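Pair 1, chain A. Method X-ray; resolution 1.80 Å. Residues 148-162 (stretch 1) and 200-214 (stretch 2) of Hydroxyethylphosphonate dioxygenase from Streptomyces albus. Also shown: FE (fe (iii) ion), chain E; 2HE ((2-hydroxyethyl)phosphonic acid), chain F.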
# COMPACT_ATOMS: atom_id res chain seq x y z
N GLY A 148 -17.50 7.96 15.88
CA GLY A 148 -16.41 7.16 15.36
C GLY A 148 -15.83 7.82 14.13
O GLY A 148 -16.51 8.59 13.45
N HIS A 149 -14.56 7.54 13.85
CA HIS A 149 -13.87 8.17 12.74
C HIS A 149 -12.96 7.15 12.08
O HIS A 149 -12.56 6.14 12.69
CB HIS A 149 -13.09 9.41 13.20
CG HIS A 149 -12.24 9.17 14.41
ND1 HIS A 149 -11.18 8.28 14.41
CD2 HIS A 149 -12.27 9.71 15.65
CE1 HIS A 149 -10.61 8.28 15.60
NE2 HIS A 149 -11.25 9.14 16.37
N LEU A 150 -12.61 7.41 10.81
CA LEU A 150 -11.88 6.42 10.02
C LEU A 150 -10.53 6.09 10.64
O LEU A 150 -10.11 4.93 10.65
CB LEU A 150 -11.71 6.89 8.58
CG LEU A 150 -10.82 5.97 7.73
CD1 LEU A 150 -11.32 4.52 7.73
CD2 LEU A 150 -10.68 6.49 6.30
N LEU A 151 -9.83 7.09 11.16
CA LEU A 151 -8.45 6.88 11.58
C LEU A 151 -8.38 5.97 12.81
O LEU A 151 -9.22 6.05 13.71
CB LEU A 151 -7.76 8.21 11.86
CG LEU A 151 -7.52 9.08 10.62
CD1 LEU A 151 -6.52 10.22 10.93
CD2 LEU A 151 -7.02 8.22 9.48
N TYR A 152 -7.38 5.09 12.82
CA TYR A 152 -7.03 4.36 14.03
C TYR A 152 -6.66 5.35 15.13
O TYR A 152 -6.19 6.45 14.86
CB TYR A 152 -5.85 3.43 13.76
CG TYR A 152 -6.15 2.33 12.77
CD1 TYR A 152 -6.12 2.56 11.40
CD2 TYR A 152 -6.44 1.04 13.22
CE1 TYR A 152 -6.40 1.55 10.50
CE2 TYR A 152 -6.71 0.02 12.33
CZ TYR A 152 -6.68 0.27 10.97
OH TYR A 152 -6.95 -0.75 10.11
N GLN A 153 -6.86 4.96 16.39
CA GLN A 153 -6.42 5.85 17.45
C GLN A 153 -5.56 5.14 18.48
O GLN A 153 -5.91 4.05 18.94
CB GLN A 153 -7.60 6.51 18.16
CG GLN A 153 -7.17 7.67 19.03
CD GLN A 153 -8.35 8.53 19.46
OE1 GLN A 153 -9.17 8.92 18.64
NE2 GLN A 153 -8.44 8.81 20.75
N PHE A 154 -4.44 5.75 18.80
CA PHE A 154 -3.67 5.44 19.99
C PHE A 154 -3.83 6.61 20.94
O PHE A 154 -3.56 7.76 20.57
CB PHE A 154 -2.18 5.24 19.68
CG PHE A 154 -1.34 5.24 20.90
CD1 PHE A 154 -1.24 4.10 21.68
CD2 PHE A 154 -0.70 6.38 21.32
CE1 PHE A 154 -0.50 4.10 22.85
CE2 PHE A 154 0.04 6.40 22.50
CZ PHE A 154 0.15 5.25 23.26
N THR A 155 -4.26 6.33 22.17
CA THR A 155 -4.50 7.38 23.14
C THR A 155 -3.66 7.12 24.38
O THR A 155 -3.65 6.01 24.91
CB THR A 155 -5.99 7.44 23.51
OG1 THR A 155 -6.76 7.66 22.32
CG2 THR A 155 -6.23 8.58 24.47
N TYR A 156 -2.97 8.16 24.83
CA TYR A 156 -2.20 8.15 26.07
C TYR A 156 -2.88 9.07 27.08
O TYR A 156 -3.21 10.21 26.75
CB TYR A 156 -0.77 8.62 25.82
CG TYR A 156 0.06 8.66 27.06
CD1 TYR A 156 0.74 7.53 27.49
CD2 TYR A 156 0.17 9.82 27.82
CE1 TYR A 156 1.51 7.56 28.64
CE2 TYR A 156 0.94 9.86 28.97
CZ TYR A 156 1.60 8.73 29.38
OH TYR A 156 2.37 8.77 30.52
N PHE A 157 -3.10 8.58 28.31
CA PHE A 157 -3.90 9.30 29.30
C PHE A 157 -3.03 10.02 30.32
O PHE A 157 -2.03 9.48 30.80
CB PHE A 157 -4.84 8.33 30.02
CG PHE A 157 -5.87 7.71 29.12
CD1 PHE A 157 -7.06 8.37 28.84
CD2 PHE A 157 -5.64 6.47 28.54
CE1 PHE A 157 -8.01 7.80 28.01
CE2 PHE A 157 -6.58 5.89 27.70
CZ PHE A 157 -7.78 6.56 27.43
N VAL A 158 -3.41 11.26 30.66
CA VAL A 158 -2.80 12.03 31.74
C VAL A 158 -3.91 12.44 32.70
O VAL A 158 -4.87 13.11 32.30
CB VAL A 158 -2.04 13.27 31.24
CG1 VAL A 158 -1.46 14.03 32.43
CG2 VAL A 158 -0.94 12.88 30.23
N GLY A 159 -3.78 12.05 33.97
CA GLY A 159 -4.74 12.43 34.97
C GLY A 159 -5.96 11.54 34.96
O GLY A 159 -6.02 10.53 34.25
N PRO A 160 -6.96 11.89 35.78
CA PRO A 160 -8.14 11.02 35.98
C PRO A 160 -9.17 11.15 34.86
O PRO A 160 -10.25 11.74 35.01
CB PRO A 160 -8.68 11.51 37.33
CG PRO A 160 -8.32 12.97 37.35
CD PRO A 160 -6.98 13.07 36.67
N VAL A 161 -8.83 10.58 33.70
CA VAL A 161 -9.68 10.60 32.52
C VAL A 161 -10.50 9.32 32.47
O VAL A 161 -9.98 8.22 32.69
CB VAL A 161 -8.83 10.74 31.24
CG1 VAL A 161 -9.70 10.59 30.00
CG2 VAL A 161 -8.09 12.10 31.23
N ASN A 162 -11.80 9.46 32.19
CA ASN A 162 -12.65 8.31 31.91
C ASN A 162 -12.71 8.08 30.40
O ASN A 162 -12.92 9.03 29.64
CB ASN A 162 -14.07 8.51 32.46
CG ASN A 162 -14.18 8.13 33.92
OD1 ASN A 162 -13.22 7.66 34.52
ND2 ASN A 162 -15.37 8.32 34.49
N PRO A 200 -5.08 18.28 36.30
CA PRO A 200 -5.10 18.20 34.83
C PRO A 200 -5.63 16.85 34.36
O PRO A 200 -5.29 15.80 34.90
CB PRO A 200 -3.63 18.40 34.45
CG PRO A 200 -3.04 19.16 35.60
CD PRO A 200 -3.75 18.68 36.81
N ALA A 201 -6.49 16.90 33.34
CA ALA A 201 -7.08 15.69 32.77
C ALA A 201 -7.10 15.87 31.26
O ALA A 201 -7.89 16.66 30.75
CB ALA A 201 -8.48 15.43 33.31
N TYR A 202 -6.21 15.18 30.55
CA TYR A 202 -6.12 15.34 29.11
C TYR A 202 -5.53 14.08 28.49
O TYR A 202 -5.11 13.16 29.20
CB TYR A 202 -5.31 16.59 28.74
CG TYR A 202 -3.86 16.60 29.19
CD1 TYR A 202 -3.50 17.10 30.44
CD2 TYR A 202 -2.85 16.15 28.35
CE1 TYR A 202 -2.18 17.13 30.84
CE2 TYR A 202 -1.52 16.18 28.75
CZ TYR A 202 -1.19 16.67 30.00
OH TYR A 202 0.13 16.71 30.40
N ILE A 203 -5.55 14.03 27.16
CA ILE A 203 -5.01 12.90 26.42
C ILE A 203 -4.13 13.41 25.29
O ILE A 203 -4.26 14.54 24.82
CB ILE A 203 -6.12 11.99 25.84
CG1 ILE A 203 -6.94 12.73 24.77
CG2 ILE A 203 -7.00 11.41 26.95
CD1 ILE A 203 -8.10 11.91 24.23
N LEU A 204 -3.21 12.56 24.88
CA LEU A 204 -2.55 12.69 23.58
C LEU A 204 -3.25 11.67 22.70
O LEU A 204 -3.01 10.46 22.82
CB LEU A 204 -1.05 12.45 23.67
CG LEU A 204 -0.17 13.64 24.13
CD1 LEU A 204 -0.19 14.77 23.10
CD2 LEU A 204 -0.58 14.17 25.50
N ALA A 205 -4.17 12.16 21.86
CA ALA A 205 -4.96 11.35 20.93
C ALA A 205 -4.21 11.31 19.61
O ALA A 205 -4.33 12.21 18.78
CB ALA A 205 -6.36 11.93 20.76
N LEU A 206 -3.40 10.26 19.42
CA LEU A 206 -2.52 10.16 18.27
C LEU A 206 -3.21 9.27 17.23
O LEU A 206 -2.98 8.06 17.15
CB LEU A 206 -1.15 9.60 18.70
CG LEU A 206 -0.50 10.23 19.94
CD1 LEU A 206 0.92 9.71 20.17
CD2 LEU A 206 -0.50 11.76 19.87
N THR A 207 -4.07 9.88 16.43
CA THR A 207 -4.72 9.13 15.37
C THR A 207 -3.81 9.04 14.15
O THR A 207 -2.94 9.89 13.93
CB THR A 207 -6.08 9.74 14.98
OG1 THR A 207 -5.88 11.00 14.33
CG2 THR A 207 -6.97 9.95 16.21
N TYR A 208 -4.02 8.00 13.35
CA TYR A 208 -3.18 7.73 12.19
C TYR A 208 -3.93 6.76 11.28
O TYR A 208 -4.95 6.17 11.66
CB TYR A 208 -1.80 7.20 12.60
CG TYR A 208 -1.80 5.77 13.13
CD1 TYR A 208 -2.13 5.50 14.46
CD2 TYR A 208 -1.45 4.70 12.31
CE1 TYR A 208 -2.14 4.20 14.95
CE2 TYR A 208 -1.45 3.38 12.79
CZ TYR A 208 -1.79 3.14 14.12
OH TYR A 208 -1.79 1.85 14.64
N GLY A 209 -3.42 6.63 10.05
CA GLY A 209 -4.19 5.95 9.01
C GLY A 209 -3.59 4.66 8.48
O GLY A 209 -4.23 3.60 8.54
N GLY A 210 -2.42 4.71 7.89
CA GLY A 210 -1.91 3.51 7.31
C GLY A 210 -2.45 3.16 5.94
O GLY A 210 -2.72 4.01 5.08
N GLU A 211 -2.57 1.85 5.73
CA GLU A 211 -2.87 1.30 4.41
C GLU A 211 -4.32 1.51 4.00
O GLU A 211 -4.59 1.67 2.80
CB GLU A 211 -2.53 -0.18 4.38
CG GLU A 211 -1.01 -0.48 4.40
CD GLU A 211 -0.61 -1.87 3.87
OE1 GLU A 211 -0.97 -2.23 2.72
OE2 GLU A 211 0.10 -2.59 4.61
N LEU A 212 -5.26 1.54 4.96
CA LEU A 212 -6.66 1.82 4.64
C LEU A 212 -6.82 3.16 3.92
O LEU A 212 -7.71 3.31 3.07
CB LEU A 212 -7.52 1.83 5.91
CG LEU A 212 -8.24 0.56 6.34
CD1 LEU A 212 -9.05 0.84 7.61
CD2 LEU A 212 -9.14 0.04 5.23
N THR A 213 -6.03 4.15 4.30
CA THR A 213 -6.16 5.47 3.69
C THR A 213 -5.24 5.59 2.47
O THR A 213 -4.35 4.77 2.26
CB THR A 213 -5.85 6.56 4.72
OG1 THR A 213 -4.59 6.28 5.35
CG2 THR A 213 -6.94 6.58 5.80
N GLY A 214 -5.46 6.61 1.67
CA GLY A 214 -4.67 6.71 0.46
C GLY A 214 -5.17 5.80 -0.65
O GLY A 214 -6.38 5.68 -0.83
FE FE E . -11.05 9.90 18.51
O3 2HE F . -12.47 11.92 18.50
P 2HE F . -13.03 12.98 19.38
O1 2HE F . -14.61 12.78 19.56
O2 2HE F . -12.73 14.45 18.77
CA 2HE F . -12.20 12.79 20.97
CB 2HE F . -10.74 12.44 20.68
O4 2HE F . -10.60 11.06 20.30
O HOH W 1 -9.27 11.65 17.98

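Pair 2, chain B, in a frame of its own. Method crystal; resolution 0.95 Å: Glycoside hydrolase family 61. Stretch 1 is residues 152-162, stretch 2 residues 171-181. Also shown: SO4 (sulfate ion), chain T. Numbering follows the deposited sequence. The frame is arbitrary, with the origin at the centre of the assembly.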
# COMPACT_ATOMS: atom_id res chain seq x y z
N ASN B 152 -9.81 -4.63 13.50
CA ASN B 152 -8.80 -3.60 13.24
C ASN B 152 -7.75 -4.20 12.33
O ASN B 152 -7.29 -5.33 12.57
CB ASN B 152 -8.20 -3.18 14.56
CG ASN B 152 -9.23 -2.60 15.47
OD1 ASN B 152 -10.07 -1.82 15.06
ND2 ASN B 152 -9.14 -2.96 16.73
N TYR B 153 -7.38 -3.46 11.28
CA TYR B 153 -6.46 -3.95 10.29
C TYR B 153 -5.43 -2.90 9.92
O TYR B 153 -5.75 -1.71 9.82
CB TYR B 153 -7.18 -4.31 8.99
CG TYR B 153 -8.23 -5.40 9.12
CD1 TYR B 153 -9.54 -5.10 9.51
CD2 TYR B 153 -7.95 -6.72 8.81
CE1 TYR B 153 -10.52 -6.10 9.67
CE2 TYR B 153 -8.92 -7.73 8.95
CZ TYR B 153 -10.20 -7.38 9.34
OH TYR B 153 -11.14 -8.40 9.47
N VAL B 154 -4.21 -3.36 9.64
CA VAL B 154 -3.24 -2.53 8.93
C VAL B 154 -3.51 -2.74 7.43
O VAL B 154 -3.51 -3.86 6.93
CB VAL B 154 -1.81 -2.90 9.28
CG1 VAL B 154 -0.82 -2.16 8.39
CG2 VAL B 154 -1.52 -2.53 10.73
N LEU B 155 -3.68 -1.60 6.75
CA LEU B 155 -3.81 -1.52 5.30
C LEU B 155 -2.41 -1.16 4.77
O LEU B 155 -1.89 -0.10 5.10
CB LEU B 155 -4.85 -0.48 4.94
CG LEU B 155 -4.98 0.02 3.54
CD1 LEU B 155 -5.32 -1.10 2.63
CD2 LEU B 155 -6.00 1.14 3.47
N ARG B 156 -1.83 -2.05 3.98
CA ARG B 156 -0.50 -1.90 3.42
C ARG B 156 -0.65 -1.72 1.93
O ARG B 156 -0.93 -2.66 1.20
CB ARG B 156 0.37 -3.11 3.77
CG ARG B 156 1.79 -3.06 3.25
CD ARG B 156 2.52 -4.37 3.51
NE ARG B 156 3.91 -4.38 3.07
CZ ARG B 156 4.30 -4.49 1.81
NH1 ARG B 156 3.41 -4.69 0.85
NH2 ARG B 156 5.58 -4.38 1.49
N HIS B 157 -0.47 -0.46 1.49
CA HIS B 157 -0.54 -0.08 0.07
C HIS B 157 0.88 0.02 -0.46
O HIS B 157 1.78 0.46 0.25
CB HIS B 157 -1.23 1.29 0.01
CG HIS B 157 -1.22 1.91 -1.34
ND1 HIS B 157 -1.97 1.50 -2.41
CD2 HIS B 157 -0.50 2.95 -1.83
CE1 HIS B 157 -1.73 2.26 -3.46
NE2 HIS B 157 -0.83 3.17 -3.14
N GLU B 158 1.12 -0.39 -1.70
CA GLU B 158 2.50 -0.41 -2.17
C GLU B 158 2.54 -0.23 -3.68
O GLU B 158 1.84 -0.89 -4.44
CB GLU B 158 3.11 -1.77 -1.80
CG GLU B 158 4.56 -1.98 -2.18
CD GLU B 158 5.04 -3.33 -1.71
OE1 GLU B 158 4.23 -4.30 -1.79
OE2 GLU B 158 6.18 -3.44 -1.20
N ILE B 159 3.46 0.64 -4.12
CA ILE B 159 3.90 0.71 -5.51
C ILE B 159 5.26 0.02 -5.57
O ILE B 159 6.09 0.19 -4.68
CB ILE B 159 4.07 2.17 -6.00
CG1 ILE B 159 2.80 3.00 -5.82
CG2 ILE B 159 4.48 2.17 -7.46
CD1 ILE B 159 2.99 4.46 -6.16
N ILE B 160 5.48 -0.76 -6.63
CA ILE B 160 6.81 -1.32 -6.89
C ILE B 160 7.28 -0.66 -8.19
O ILE B 160 6.51 -0.51 -9.17
CB ILE B 160 6.78 -2.84 -6.99
CG1 ILE B 160 6.16 -3.46 -5.72
CG2 ILE B 160 8.21 -3.36 -7.19
CD1 ILE B 160 6.00 -4.93 -5.76
N ALA B 161 8.50 -0.14 -8.20
CA ALA B 161 9.10 0.43 -9.39
C ALA B 161 10.07 -0.56 -9.99
O ALA B 161 10.93 -1.11 -9.30
CB ALA B 161 9.81 1.71 -9.06
N LEU B 162 9.94 -0.74 -11.32
CA LEU B 162 10.66 -1.77 -12.04
C LEU B 162 11.66 -1.24 -13.07
O LEU B 162 12.23 -2.04 -13.82
CB LEU B 162 9.69 -2.75 -12.70
CG LEU B 162 8.76 -3.49 -11.77
CD1 LEU B 162 7.80 -4.34 -12.60
CD2 LEU B 162 9.51 -4.35 -10.75
N ALA B 171 14.80 -3.82 -8.04
CA ALA B 171 13.41 -3.42 -7.80
C ALA B 171 13.36 -2.47 -6.62
O ALA B 171 14.18 -2.55 -5.71
CB ALA B 171 12.55 -4.65 -7.50
N GLN B 172 12.35 -1.58 -6.62
CA GLN B 172 12.18 -0.61 -5.54
C GLN B 172 10.78 -0.68 -5.02
O GLN B 172 9.82 -0.49 -5.75
CB GLN B 172 12.44 0.80 -6.06
CG GLN B 172 13.85 1.03 -6.56
CD GLN B 172 14.03 2.37 -7.25
OE1 GLN B 172 13.09 3.15 -7.35
NE2 GLN B 172 15.23 2.61 -7.75
N ASN B 173 10.62 -1.00 -3.72
CA ASN B 173 9.29 -1.14 -3.13
C ASN B 173 8.99 0.08 -2.28
O ASN B 173 9.82 0.53 -1.49
CB ASN B 173 9.21 -2.39 -2.26
CG ASN B 173 9.28 -3.66 -3.06
OD1 ASN B 173 10.18 -3.87 -3.86
ND2 ASN B 173 8.31 -4.54 -2.83
N TYR B 174 7.74 0.55 -2.38
CA TYR B 174 7.30 1.75 -1.66
C TYR B 174 6.06 1.43 -0.84
O TYR B 174 4.93 1.89 -1.15
CB TYR B 174 7.02 2.89 -2.65
CG TYR B 174 8.23 3.30 -3.47
CD1 TYR B 174 8.60 2.64 -4.61
CD2 TYR B 174 8.99 4.41 -3.11
CE1 TYR B 174 9.66 3.05 -5.38
CE2 TYR B 174 10.08 4.85 -3.85
CZ TYR B 174 10.39 4.18 -5.03
OH TYR B 174 11.47 4.64 -5.75
N PRO B 175 6.20 0.65 0.25
CA PRO B 175 5.03 0.33 1.10
C PRO B 175 4.66 1.51 1.98
O PRO B 175 5.52 2.26 2.47
CB PRO B 175 5.54 -0.86 1.94
CG PRO B 175 7.04 -0.62 2.03
CD PRO B 175 7.41 -0.07 0.67
N GLN B 176 3.35 1.59 2.25
CA GLN B 176 2.77 2.64 3.10
C GLN B 176 1.64 1.98 3.90
O GLN B 176 0.70 1.45 3.31
CB GLN B 176 2.20 3.76 2.23
CG GLN B 176 3.22 4.48 1.35
CD GLN B 176 3.98 5.53 2.10
OE1 GLN B 176 3.62 6.72 2.08
NE2 GLN B 176 5.03 5.13 2.79
N CYS B 177 1.77 2.01 5.22
CA CYS B 177 0.79 1.37 6.10
C CYS B 177 -0.11 2.38 6.78
O CYS B 177 0.32 3.49 7.17
CB CYS B 177 1.51 0.58 7.20
SG CYS B 177 2.31 -0.90 6.52
N PHE B 178 -1.36 1.96 7.00
CA PHE B 178 -2.40 2.76 7.62
C PHE B 178 -3.22 1.90 8.58
O PHE B 178 -3.42 0.72 8.30
CB PHE B 178 -3.37 3.31 6.56
CG PHE B 178 -2.66 4.13 5.51
CD1 PHE B 178 -2.41 5.48 5.74
CD2 PHE B 178 -2.15 3.54 4.37
CE1 PHE B 178 -1.64 6.21 4.86
CE2 PHE B 178 -1.39 4.30 3.47
CZ PHE B 178 -1.15 5.61 3.74
N ASN B 179 -3.69 2.50 9.66
CA ASN B 179 -4.58 1.78 10.58
C ASN B 179 -6.04 2.07 10.26
O ASN B 179 -6.45 3.23 10.25
CB ASN B 179 -4.34 2.23 12.03
CG ASN B 179 -3.02 1.82 12.59
OD1 ASN B 179 -2.30 0.98 12.07
ND2 ASN B 179 -2.74 2.42 13.76
N ILE B 180 -6.82 1.00 10.09
CA ILE B 180 -8.25 1.12 9.92
C ILE B 180 -9.00 0.25 10.95
O ILE B 180 -8.49 -0.79 11.39
CB ILE B 180 -8.71 0.84 8.46
CG1 ILE B 180 -8.50 -0.60 8.05
CG2 ILE B 180 -8.07 1.80 7.51
CD1 ILE B 180 -9.06 -0.96 6.69
N ALA B 181 -10.22 0.67 11.25
CA ALA B 181 -11.13 -0.10 12.11
C ALA B 181 -12.37 -0.32 11.27
O ALA B 181 -13.04 0.65 10.91
CB ALA B 181 -11.46 0.70 13.37
S SO4 T . 16.42 6.13 -9.90
O1 SO4 T . 16.56 6.30 -11.36
O2 SO4 T . 17.76 6.43 -9.37
O3 SO4 T . 15.34 7.03 -9.40
O4 SO4 T . 16.00 4.81 -9.58

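Both pairs are built from two neighbouring antiparallel strands. In pair 1, strand 152-158 and strand 202-208 run at 159° to each other with a closest axial approach of 4.6 Å; in pair 2, strands 152-161 and 172-181 run at 155° and approach to 4.5 Å. Fourteen central residues superpose with an RMSD of 0.7 Å over N, CA and C, and the register is preserved: Phe154(A) and Leu206(A) coincide with His157(B) and Gln176(B), and both couples are hydrogen-bonded pairs. In pair 1, N of Leu206(A) donates to O of Phe154(A) at 2.8 Å, and N of Phe154(A) donates to O of Leu206(A) at 3.2 Å. The equivalent bonds in pair 2, from N of Gln176(B) to O of His157(B) and from N of His157(B) to O of Gln176(B), measure 2.8 and 2.9 Å. Because backbone atoms alone make this ladder, it tolerates very different side chains.

The contrast is sharpest on the face carrying Gln153(A), Thr155(A), Ala205(A) and Thr207(A), which match Arg156(B), Glu158(B), Pro175(B) and Cys177(B). In both proteins the first two residues, two apart on one strand, are joined through their side chains. In pair 1, NE2 of Gln153(A) donates to OG1 of Thr155(A) at 2.6 Å, while OE1 of Gln153(A) binds the iron at 2.1 Å; NE2 of His149(A) binds the same ion at 2.3 Å. In pair 2 the link is a salt bridge, with NH1 of Arg156(B) 2.8 Å from OE1 of Glu158(B). The guanidinium also lays one face against the proline, its NH2 lying 3.5 Å from CB of Pro175(B), where pair 1 has the small Ala205(A), whose CB is 3.7 Å from NE2 of Gln153(A).

The polar network of pair 2 then crosses the strands: ND2 of Asn173(B) donates to OE2 of Glu158(B) at 2.9 Å. The matching residues of pair 1, Ile203(A) and Thr155(A), meet instead through carbon, CG2 of Thr155(A) lying 3.7 Å from CB of Ile203(A). Ile203(A) also packs against Phe157(A), with its CG2 3.6 Å from CD1 of the ring; at the counterpart of Phe157(A), CD1 of Ile160(B) lies 3.8 Å from ND2 of Asn173(B).

On the other face, pair 1 relies on aromatic rings near both ends of the ladder. CB of Tyr152(A) lies over the face of the Tyr208(A) ring, 4.2 Å from its centroid, and CB of Val158(A) sits similarly over the Tyr202(A) ring, 3.8 Å from its centroid. At the positions of Tyr152(A) and Tyr208(A), pair 2 has Leu155(B) and Phe178(B), whose CB atoms are 4.4 Å apart. Val158(A) is matched by Ala161(B), and Leu204(A) by Tyr174(B). There the small methyl meets a ring edge rather than a face: CB of Ala161(B) is 3.9 Å from CE1 of Tyr174(B).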